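PDB 5WZJ: pumilio homolog 23 from Arabidopsis thaliana, which recognises a specific sequence of 18S rRNA through its pumilio repeats and probably regulates translation and mRNA stability as a sequence-specific RNA-binding protein. Local coordinates for residues 90-95 and 132-137; 151-156 and 233-238; 204-209 and 244-249. One frame throughout, in Å; residues are numbered along the deposited sequence.

Contact 1: residues 90-95 and 132-137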
loop_
_atom_site.group_PDB
_atom_site.type_symbol
_atom_site.label_atom_id
_atom_site.label_comp_id
_atom_site.label_asym_id
_atom_site.label_seq_id
_atom_site.Cartn_x
_atom_site.Cartn_y
_atom_site.Cartn_z
ATOM N N VAL A 90 -19.648 28.032 8.443
ATOM C CA VAL A 90 -20.509 26.888 8.171
ATOM C C VAL A 90 -19.733 25.737 7.558
ATOM O O VAL A 90 -20.335 24.729 7.172
ATOM C CB VAL A 90 -21.709 27.276 7.289
ATOM C CG1 VAL A 90 -22.563 28.331 8.010
ATOM C CG2 VAL A 90 -21.245 27.801 5.939
ATOM N N PHE A 91 -18.408 25.856 7.466
ATOM C CA PHE A 91 -17.614 24.792 6.860
ATOM C C PHE A 91 -17.819 23.429 7.520
ATOM O O PHE A 91 -17.976 22.442 6.779
ATOM C CB PHE A 91 -16.135 25.199 6.852
ATOM C CG PHE A 91 -15.245 24.240 6.106
ATOM C CD1 PHE A 91 -14.700 23.135 6.743
ATOM C CD2 PHE A 91 -14.936 24.463 4.780
ATOM C CE1 PHE A 91 -13.881 22.254 6.056
ATOM C CE2 PHE A 91 -14.118 23.595 4.083
ATOM C CZ PHE A 91 -13.581 22.494 4.721
ATOM N N PRO A 92 -17.853 23.295 8.857
ATOM C CA PRO A 92 -18.092 21.958 9.441
ATOM C C PRO A 92 -19.423 21.352 9.037
ATOM O O PRO A 92 -19.480 20.149 8.761
ATOM C CB PRO A 92 -18.022 22.214 10.957
ATOM C CG PRO A 92 -17.155 23.421 11.085
ATOM C CD PRO A 92 -17.536 24.289 9.903
ATOM N N ALA A 93 -20.496 22.149 8.993
ATOM C CA ALA A 93 -21.781 21.632 8.527
ATOM C C ALA A 93 -21.732 21.264 7.045
ATOM O O ALA A 93 -22.302 20.247 6.632
ATOM C CB ALA A 93 -22.882 22.659 8.789
ATOM N N ILE A 94 -21.070 22.077 6.222
ATOM C CA ILE A 94 -20.891 21.700 4.821
ATOM C C ILE A 94 -20.126 20.383 4.728
ATOM O O ILE A 94 -20.544 19.439 4.042
ATOM C CB ILE A 94 -20.183 22.821 4.035
ATOM C CG1 ILE A 94 -21.127 24.020 3.832
ATOM C CG2 ILE A 94 -19.702 22.277 2.661
ATOM C CD1 ILE A 94 -20.454 25.230 3.181
ATOM N N ALA A 95 -19.009 20.298 5.449
ATOM C CA ALA A 95 -18.125 19.143 5.365
ATOM C C ALA A 95 -18.776 17.854 5.859
ATOM O O ALA A 95 -18.372 16.767 5.432
ATOM C CB ALA A 95 -16.843 19.426 6.157
ATOM N N CYS A 132 -9.316 25.701 9.771
ATOM C CA CYS A 132 -8.869 24.912 10.919
ATOM C C CYS A 132 -9.419 25.469 12.222
ATOM O O CYS A 132 -9.721 24.708 13.155
ATOM C CB CYS A 132 -7.339 24.864 10.972
ATOM S SG CYS A 132 -6.568 23.912 9.619
ATOM N N LYS A 133 -9.568 26.792 12.297
ATOM C CA LYS A 133 -10.035 27.419 13.525
ATOM C C LYS A 133 -11.464 26.998 13.855
ATOM O O LYS A 133 -11.769 26.688 15.011
ATOM C CB LYS A 133 -9.916 28.933 13.389
ATOM C CG LYS A 133 -10.168 29.722 14.644
ATOM C CD LYS A 133 -9.528 31.098 14.482
ATOM C CE LYS A 133 -10.352 32.198 15.134
ATOM N NZ LYS A 133 -10.465 32.000 16.600
ATOM N N VAL A 134 -12.350 26.971 12.854
ATOM C CA VAL A 134 -13.720 26.538 13.127
ATOM C C VAL A 134 -13.746 25.053 13.451
ATOM O O VAL A 134 -14.542 24.604 14.287
ATOM C CB VAL A 134 -14.671 26.880 11.955
ATOM C CG1 VAL A 134 -14.350 26.058 10.711
ATOM C CG2 VAL A 134 -16.129 26.661 12.356
ATOM N N ILE A 135 -12.861 24.267 12.835
ATOM C CA ILE A 135 -12.852 22.833 13.113
ATOM C C ILE A 135 -12.368 22.577 14.534
ATOM O O ILE A 135 -13.010 21.857 15.310
ATOM C CB ILE A 135 -11.995 22.080 12.075
ATOM C CG1 ILE A 135 -12.708 22.099 10.716
ATOM C CG2 ILE A 135 -11.723 20.636 12.559
ATOM C CD1 ILE A 135 -11.873 21.576 9.562
ATOM N N VAL A 136 -11.246 23.192 14.902
ATOM C CA VAL A 136 -10.637 22.970 16.215
ATOM C C VAL A 136 -11.581 23.390 17.338
ATOM O O VAL A 136 -11.553 22.822 18.436
ATOM C CB VAL A 136 -9.290 23.722 16.257
ATOM C CG1 VAL A 136 -8.859 24.063 17.679
ATOM C CG2 VAL A 136 -8.227 22.886 15.554
ATOM N N ASP A 137 -12.442 24.367 17.078
ATOM C CA ASP A 137 -13.399 24.804 18.088
ATOM C C ASP A 137 -14.365 23.687 18.502
ATOM O O ASP A 137 -14.878 23.702 19.630
ATOM C CB ASP A 137 -14.179 26.004 17.558
ATOM C CG ASP A 137 -15.255 26.466 18.530
ATOM O OD1 ASP A 137 -14.878 27.017 19.592
ATOM O OD2 ASP A 137 -16.465 26.263 18.241
#

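Contact 2: residues 151-156 and 233-238. With nucleotides of chain B.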
loop_
_atom_site.group_PDB
_atom_site.type_symbol
_atom_site.label_atom_id
_atom_site.label_comp_id
_atom_site.label_asym_id
_atom_site.label_seq_id
_atom_site.Cartn_x
_atom_site.Cartn_y
_atom_site.Cartn_z
ATOM N N VAL A 151 -13.111 14.891 4.458
ATOM C CA VAL A 151 -12.688 16.285 4.381
ATOM C C VAL A 151 -11.462 16.522 5.261
ATOM O O VAL A 151 -10.507 17.197 4.854
ATOM C CB VAL A 151 -13.864 17.205 4.763
ATOM C CG1 VAL A 151 -13.427 18.665 4.803
ATOM C CG2 VAL A 151 -15.045 17.016 3.772
ATOM N N LEU A 152 -11.463 15.960 6.471
ATOM C CA LEU A 152 -10.357 16.174 7.411
ATOM C C LEU A 152 -9.068 15.524 6.919
ATOM O O LEU A 152 -7.992 16.131 7.003
ATOM C CB LEU A 152 -10.719 15.620 8.794
ATOM C CG LEU A 152 -11.618 16.477 9.697
ATOM C CD1 LEU A 152 -11.995 15.719 10.972
ATOM C CD2 LEU A 152 -10.910 17.787 10.043
ATOM N N ARG A 153 -9.159 14.300 6.400
ATOM C CA ARG A 153 -8.002 13.646 5.790
ATOM C C ARG A 153 -7.393 14.505 4.686
ATOM O O ARG A 153 -6.175 14.717 4.650
ATOM C CB ARG A 153 -8.411 12.270 5.249
ATOM C CG ARG A 153 -8.524 11.219 6.371
ATOM C CD ARG A 153 -9.019 9.870 5.857
ATOM N NE ARG A 153 -10.469 9.750 5.961
ATOM C CZ ARG A 153 -11.151 8.716 5.479
ATOM N NH1 ARG A 153 -10.509 7.737 4.846
ATOM N NH2 ARG A 153 -12.465 8.662 5.620
ATOM N N ARG A 154 -8.226 14.996 3.764
ATOM C CA ARG A 154 -7.709 15.849 2.695
ATOM C C ARG A 154 -7.095 17.120 3.266
ATOM O O ARG A 154 -5.997 17.525 2.860
ATOM C CB ARG A 154 -8.811 16.183 1.682
ATOM C CG ARG A 154 -8.309 17.037 0.495
ATOM C CD ARG A 154 -9.350 17.132 -0.641
ATOM N NE ARG A 154 -9.760 15.822 -1.136
ATOM C CZ ARG A 154 -9.050 15.094 -1.995
ATOM N NH1 ARG A 154 -7.891 15.547 -2.448
ATOM N NH2 ARG A 154 -9.484 13.906 -2.383
ATOM N N LEU A 155 -7.763 17.732 4.249
ATOM C CA LEU A 155 -7.244 18.960 4.857
ATOM C C LEU A 155 -5.902 18.732 5.546
ATOM O O LEU A 155 -4.995 19.564 5.433
ATOM C CB LEU A 155 -8.255 19.512 5.856
ATOM C CG LEU A 155 -7.799 20.732 6.642
ATOM C CD1 LEU A 155 -7.544 21.914 5.691
ATOM C CD2 LEU A 155 -8.848 21.079 7.696
ATOM N N LEU A 156 -5.775 17.636 6.307
ATOM C CA LEU A 156 -4.491 17.285 6.904
ATOM C C LEU A 156 -3.415 17.155 5.833
ATOM O O LEU A 156 -2.307 17.674 5.990
ATOM C CB LEU A 156 -4.614 15.975 7.696
ATOM C CG LEU A 156 -5.396 16.045 9.015
ATOM C CD1 LEU A 156 -5.889 14.653 9.412
ATOM C CD2 LEU A 156 -4.536 16.640 10.122
ATOM N N LEU A 233 -7.058 9.821 12.279
ATOM C CA LEU A 233 -5.815 9.758 13.044
ATOM C C LEU A 233 -4.733 8.966 12.308
ATOM O O LEU A 233 -3.546 9.283 12.440
ATOM C CB LEU A 233 -6.076 9.155 14.423
ATOM C CG LEU A 233 -6.939 10.011 15.367
ATOM C CD1 LEU A 233 -7.162 9.287 16.679
ATOM C CD2 LEU A 233 -6.296 11.340 15.623
ATOM N N GLN A 234 -5.118 7.943 11.537
ATOM C CA GLN A 234 -4.149 7.230 10.704
ATOM C C GLN A 234 -3.491 8.167 9.708
ATOM O O GLN A 234 -2.262 8.175 9.565
ATOM C CB GLN A 234 -4.825 6.090 9.946
ATOM C CG GLN A 234 -5.276 4.923 10.830
ATOM C CD GLN A 234 -6.205 4.002 10.067
ATOM O OE1 GLN A 234 -5.899 3.590 8.939
ATOM N NE2 GLN A 234 -7.366 3.718 10.642
ATOM N N THR A 235 -4.299 8.948 8.989
ATOM C CA THR A 235 -3.744 9.901 8.032
ATOM C C THR A 235 -2.793 10.873 8.728
ATOM O O THR A 235 -1.662 11.092 8.273
ATOM C CB THR A 235 -4.882 10.634 7.317
ATOM O OG1 THR A 235 -5.612 9.687 6.536
ATOM C CG2 THR A 235 -4.360 11.737 6.407
ATOM N N ALA A 236 -3.208 11.419 9.870
ATOM C CA ALA A 236 -2.334 12.350 10.582
ATOM C C ALA A 236 -1.001 11.697 10.945
ATOM O O ALA A 236 0.065 12.301 10.766
ATOM C CB ALA A 236 -3.031 12.882 11.835
ATOM N N LEU A 237 -1.029 10.455 11.437
ATOM C CA LEU A 237 0.228 9.834 11.845
ATOM C C LEU A 237 1.151 9.615 10.646
ATOM O O LEU A 237 2.361 9.861 10.736
ATOM C CB LEU A 237 -0.042 8.516 12.565
ATOM C CG LEU A 237 -0.636 8.613 13.969
ATOM C CD1 LEU A 237 -1.261 7.277 14.367
ATOM C CD2 LEU A 237 0.443 9.013 14.980
ATOM N N ARG A 238 0.594 9.163 9.515
ATOM C CA ARG A 238 1.399 8.975 8.307
ATOM C C ARG A 238 2.055 10.274 7.865
ATOM O O ARG A 238 3.213 10.274 7.429
ATOM C CB ARG A 238 0.543 8.420 7.165
ATOM C CG ARG A 238 0.084 6.984 7.349
ATOM C CD ARG A 238 -0.615 6.468 6.099
ATOM N NE ARG A 238 -1.834 5.719 6.403
ATOM C CZ ARG A 238 -1.896 4.394 6.516
ATOM N NH1 ARG A 238 -0.793 3.653 6.355
ATOM N NH2 ARG A 238 -3.065 3.813 6.799
ATOM P P C B 9 -15.978 -1.096 3.273
ATOM O OP1 C B 9 -17.314 -1.620 2.893
ATOM O OP2 C B 9 -14.820 -1.310 2.365
ATOM O "O5'" C B 9 -16.072 0.489 3.471
ATOM C "C5'" C B 9 -17.043 1.097 4.318
ATOM C "C4'" C B 9 -16.889 2.600 4.282
ATOM O "O4'" C B 9 -15.619 2.969 4.853
ATOM C "C3'" C B 9 -16.918 3.218 2.882
ATOM O "O3'" C B 9 -18.211 3.738 2.636
ATOM C "C2'" C B 9 -15.844 4.320 2.894
ATOM O "O2'" C B 9 -16.429 5.618 2.863
ATOM C "C1'" C B 9 -15.115 4.116 4.232
ATOM N N1 C B 9 -13.651 3.987 4.090
ATOM C C2 C B 9 -12.931 5.165 4.232
ATOM O O2 C B 9 -13.586 6.200 4.467
ATOM N N3 C B 9 -11.578 5.133 4.119
ATOM C C4 C B 9 -10.959 3.981 3.862
ATOM N N4 C B 9 -9.628 3.987 3.748
ATOM C C5 C B 9 -11.688 2.754 3.711
ATOM C C6 C B 9 -13.024 2.798 3.830
ATOM P P A B 8 -13.938 -6.320 6.175
ATOM O OP1 A B 8 -15.414 -6.265 6.310
ATOM O OP2 A B 8 -13.327 -6.739 4.900
ATOM O "O5'" A B 8 -13.317 -4.900 6.506
ATOM C "C5'" A B 8 -13.403 -3.841 5.581
ATOM C "C4'" A B 8 -14.034 -2.660 6.252
ATOM O "O4'" A B 8 -13.129 -2.131 7.257
ATOM C "C3'" A B 8 -14.361 -1.485 5.346
ATOM O "O3'" A B 8 -15.646 -1.653 4.752
ATOM C "C2'" A B 8 -14.316 -0.313 6.302
ATOM O "O2'" A B 8 -15.538 -0.305 7.030
ATOM C "C1'" A B 8 -13.184 -0.731 7.258
ATOM N N9 A B 8 -11.834 -0.237 6.889
ATOM C C8 A B 8 -11.069 -0.461 5.761
ATOM N N7 A B 8 -9.884 0.120 5.799
ATOM C C5 A B 8 -9.844 0.743 7.035
ATOM C C6 A B 8 -8.870 1.513 7.706
ATOM N N6 A B 8 -7.667 1.845 7.224
ATOM N N1 A B 8 -9.185 1.968 8.943
ATOM C C2 A B 8 -10.376 1.676 9.482
ATOM N N3 A B 8 -11.366 0.969 8.949
ATOM C C4 A B 8 -11.029 0.515 7.720
#

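Contact 3: residues 204-209 and 244-249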
loop_
_atom_site.group_PDB
_atom_site.type_symbol
_atom_site.label_atom_id
_atom_site.label_comp_id
_atom_site.label_asym_id
_atom_site.label_seq_id
_atom_site.Cartn_x
_atom_site.Cartn_y
_atom_site.Cartn_z
ATOM N N MET A 204 0.390 25.010 10.763
ATOM C CA MET A 204 -1.044 24.773 10.632
ATOM C C MET A 204 -1.378 23.300 10.852
ATOM O O MET A 204 -2.372 22.977 11.512
ATOM C CB MET A 204 -1.530 25.243 9.262
ATOM C CG MET A 204 -3.050 25.354 9.151
ATOM S SD MET A 204 -3.715 26.717 10.144
ATOM C CE MET A 204 -2.675 28.069 9.578
ATOM N N LEU A 205 -0.566 22.394 10.297
ATOM C CA LEU A 205 -0.767 20.967 10.546
ATOM C C LEU A 205 -0.722 20.668 12.042
ATOM O O LEU A 205 -1.613 19.997 12.583
ATOM C CB LEU A 205 0.285 20.148 9.799
ATOM C CG LEU A 205 0.227 18.624 9.976
ATOM C CD1 LEU A 205 -1.108 18.070 9.471
ATOM C CD2 LEU A 205 1.375 17.940 9.252
ATOM N N THR A 206 0.295 21.195 12.731
ATOM C CA THR A 206 0.427 20.976 14.174
ATOM C C THR A 206 -0.779 21.527 14.920
ATOM O O THR A 206 -1.348 20.857 15.790
ATOM C CB THR A 206 1.727 21.619 14.677
ATOM O OG1 THR A 206 2.843 20.976 14.038
ATOM C CG2 THR A 206 1.860 21.484 16.201
ATOM N N TYR A 207 -1.198 22.745 14.568
ATOM C CA TYR A 207 -2.333 23.379 15.227
ATOM C C TYR A 207 -3.613 22.582 15.010
ATOM O O TYR A 207 -4.373 22.345 15.956
ATOM C CB TYR A 207 -2.488 24.808 14.698
ATOM C CG TYR A 207 -3.817 25.481 14.981
ATOM C CD1 TYR A 207 -4.139 25.911 16.265
ATOM C CD2 TYR A 207 -4.732 25.733 13.951
ATOM C CE1 TYR A 207 -5.357 26.547 16.528
ATOM C CE2 TYR A 207 -5.960 26.364 14.201
ATOM C CZ TYR A 207 -6.258 26.774 15.498
ATOM O OH TYR A 207 -7.446 27.417 15.774
ATOM N N LEU A 208 -3.876 22.173 13.762
ATOM C CA LEU A 208 -5.085 21.405 13.476
ATOM C C LEU A 208 -5.078 20.085 14.239
ATOM O O LEU A 208 -6.042 19.750 14.937
ATOM C CB LEU A 208 -5.211 21.160 11.966
ATOM C CG LEU A 208 -6.283 20.147 11.553
ATOM C CD1 LEU A 208 -7.691 20.611 12.004
ATOM C CD2 LEU A 208 -6.228 19.931 10.032
ATOM N N LEU A 209 -3.976 19.337 14.137
ATOM C CA LEU A 209 -3.900 18.029 14.780
ATOM C C LEU A 209 -3.999 18.143 16.298
ATOM O O LEU A 209 -4.684 17.338 16.936
ATOM C CB LEU A 209 -2.608 17.303 14.370
ATOM C CG LEU A 209 -2.386 15.903 14.973
ATOM C CD1 LEU A 209 -3.585 15.009 14.707
ATOM C CD2 LEU A 209 -1.089 15.235 14.452
ATOM N N ASP A 244 9.958 13.149 14.787
ATOM C CA ASP A 244 9.979 12.378 16.033
ATOM C C ASP A 244 9.470 13.184 17.220
ATOM O O ASP A 244 8.777 12.642 18.087
ATOM C CB ASP A 244 11.385 11.851 16.313
ATOM C CG ASP A 244 11.685 10.568 15.538
ATOM O OD1 ASP A 244 10.889 10.195 14.644
ATOM O OD2 ASP A 244 12.708 9.928 15.836
ATOM N N GLU A 245 9.801 14.475 17.288
ATOM C CA GLU A 245 9.355 15.269 18.428
ATOM C C GLU A 245 7.838 15.432 18.448
ATOM O O GLU A 245 7.246 15.516 19.529
ATOM C CB GLU A 245 10.056 16.639 18.439
ATOM C CG GLU A 245 9.479 17.717 17.510
ATOM C CD GLU A 245 9.858 17.536 16.037
ATOM O OE1 GLU A 245 10.527 16.538 15.683
ATOM O OE2 GLU A 245 9.484 18.415 15.233
ATOM N N GLN A 246 7.190 15.489 17.277
ATOM C CA GLN A 246 5.732 15.531 17.253
ATOM C C GLN A 246 5.130 14.149 17.513
ATOM O O GLN A 246 4.131 14.032 18.231
ATOM C CB GLN A 246 5.236 16.098 15.913
ATOM C CG GLN A 246 5.751 17.504 15.620
ATOM C CD GLN A 246 4.831 18.282 14.694
ATOM O OE1 GLN A 246 3.691 18.582 15.050
ATOM N NE2 GLN A 246 5.329 18.622 13.505
ATOM N N LEU A 247 5.720 13.099 16.932
ATOM C CA LEU A 247 5.221 11.743 17.151
ATOM C C LEU A 247 5.254 11.376 18.624
ATOM O O LEU A 247 4.318 10.747 19.132
ATOM C CB LEU A 247 6.033 10.735 16.338
ATOM C CG LEU A 247 5.829 10.836 14.824
ATOM C CD1 LEU A 247 6.844 9.982 14.103
ATOM C CD2 LEU A 247 4.418 10.389 14.495
ATOM N N LEU A 248 6.324 11.772 19.332
ATOM C CA LEU A 248 6.437 11.505 20.764
ATOM C C LEU A 248 5.456 12.325 21.590
ATOM O O LEU A 248 5.173 11.969 22.735
ATOM C CB LEU A 248 7.876 11.760 21.237
ATOM C CG LEU A 248 8.908 10.789 20.635
ATOM C CD1 LEU A 248 10.349 11.313 20.825
ATOM C CD2 LEU A 248 8.753 9.391 21.247
ATOM N N GLU A 249 4.921 13.410 21.040
ATOM C CA GLU A 249 3.869 14.139 21.733
ATOM C C GLU A 249 2.484 13.584 21.401
ATOM O O GLU A 249 1.636 13.480 22.290
ATOM C CB GLU A 249 3.940 15.635 21.372
ATOM C CG GLU A 249 3.350 16.587 22.423
ATOM C CD GLU A 249 4.316 16.880 23.577
ATOM O OE1 GLU A 249 5.407 16.250 23.659
ATOM O OE2 GLU A 249 3.983 17.756 24.401
HETATM O O HOH W 1 3.837 19.857 11.500
#

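Contact 1: residues 90-95 and 132-137
Val-134 meets the ring of Pro-92 with both of its methyl groups, and this apolar meeting is the tightest part of the contact between residues 90-95 and 132-137. With chi1 at 68°, CG1 of Val-134 sits between the backbone N and the carbonyl carbon while CG2 lies anti to N, a fork that straddles the CG-CD side of the proline. CG2 of Val-134 comes within 3.6 Å of Pro-92 CG, and CG1 of Val-134 within 3.7 Å of Pro-92 CD. Val-134 is modelled in two conformers, so the exact placing of its methyls, and with it these distances, is in some doubt. CB of Phe-91 adds a looser touch, 4.3 Å from Val-134 CG1.

One residue on, Ile-135 sends its CD1 to the phenylalanine ring, 4.1 Å from Phe-91 CE1, meeting it obliquely. Both side chains are buried and also reach helix 146-160, Phe-91 on Val-151 and Ile-135 on Leu-152 and Leu-155. The two helical segments cross at -80° with axes 10.1 Å apart, so they meet over a short patch. Such apolar packing of one pumilio repeat on the next, here the second on the third, is typical of the right-handed pumilio superhelix.

Contact 2: residues 151-156 and 233-238
Arg-153 lays its aliphatic chain across Thr-235 at about a right angle where two neighbouring RNA-reading helices of the pumilio array run side by side. The segments are almost parallel, 9° apart in direction with axes 9.3 Å from each other, and each presents a base-reading side chain to the RNA.

Along the first segment, Arg-153 does two jobs. Its CG lies 3.3 Å from Thr-235 OG1, whose polar partner is the carbonyl O of Leu-169. Beyond CG the chain bends at chi3 (-93°), and the guanidinium meets cytidine C9 of chain B at its edge, close to its own plane. NH1 of Arg-153 donates to N3 of C9 at 2.9 Å, and NH2 of Arg-153 to O2 of C9, also at 2.9 Å, so two nearly straight bonds fix the base. Further bonds, NE to Ser-149 O and NH1 to Tyr-170 O, hold the guanidinium in position. A leucine in its place would probably leave N3 and O2 of C9 without these donors and the Tyr-170 carbonyl without this mate.

Gln-234 treats adenosine A8 of chain B likewise. Its OE1 accepts from N6 of A8 at 3.0 Å, and its NE2, which is also bonded to Ser-230 OG, donates to N1 of A8 at 3.0 Å.

One turn on, on the side away from the RNA, Leu-156 continues the interface with apolar atoms alone. CB of Leu-156 lies 4.4 Å from Thr-235 CG2, and CD1 of Leu-156 rests 4.1 Å from Ala-236 CB.

Contact 3: residues 204-209 and 244-249
On the surface of the pumilio array, well away from the RNA, residues 204-209 meet residues 244-249 through one pair of polar side chains, Thr-206 and Gln-246. OG1 of Thr-206 and OE1 of Gln-246 stand 2.7 Å apart, a distance suited to a hydrogen bond with the hydroxyl as donor. The carbonyl O of Pro-202, one turn earlier, is also a partner of that hydroxyl, and the choice between the two acceptors is not settled. With chi1 at -63°, OG1 lies beside the backbone N of Thr-206, which brings it close to that carbonyl, while the methyl CG2 of Thr-206 is 3.6 Å from Gln-246 OE1.

This is a bridge between helices of a repeat protein rather than a packed interface: the nearest CA atoms, of Thr-206 and Gln-246, are 8.2 Å apart, and the amide at the end of an extended chain spans the difference. The side chains cross at a slant. Met-240, from the turn between helix 227-239 and helix 244-254, touches Leu-205, Gln-246 and Leu-247 and supplies the apolar packing beside the bridge.

A water ties the NH2 end of the amide back to the same hydroxyl. It donates to Thr-206 OG1 at 2.9 Å and accepts from Gln-246 NE2 at 2.8 Å. Where the hydroxyl proton goes to OE1, the three close a small polar ring, which would probably limit the amide's turning.

How the contacts relate
Contact 1 closes before the other two open, whereas contacts 2 and 3 interleave along the chain, and their chemistry follows their place in the fold rather than burial alone. Contact 2 is fully buried, contact 1 partly so, and contact 3 sits at the surface. Contact 1 is purely apolar; contact 2, bordering the RNA, combines apolar packing with residues that read bases; contact 3 is polar and bridged by water. No segment is shared, yet side chains touch: Ile-135 of contact 1 packs on Leu-155 of contact 2, Leu-208 of contact 3 sits on Leu-155 and Leu-156, and Tyr-207 reaches Cys-132 and Lys-133. Helices 121-137, 146-160 and 202-213 thus join all three into one curved array.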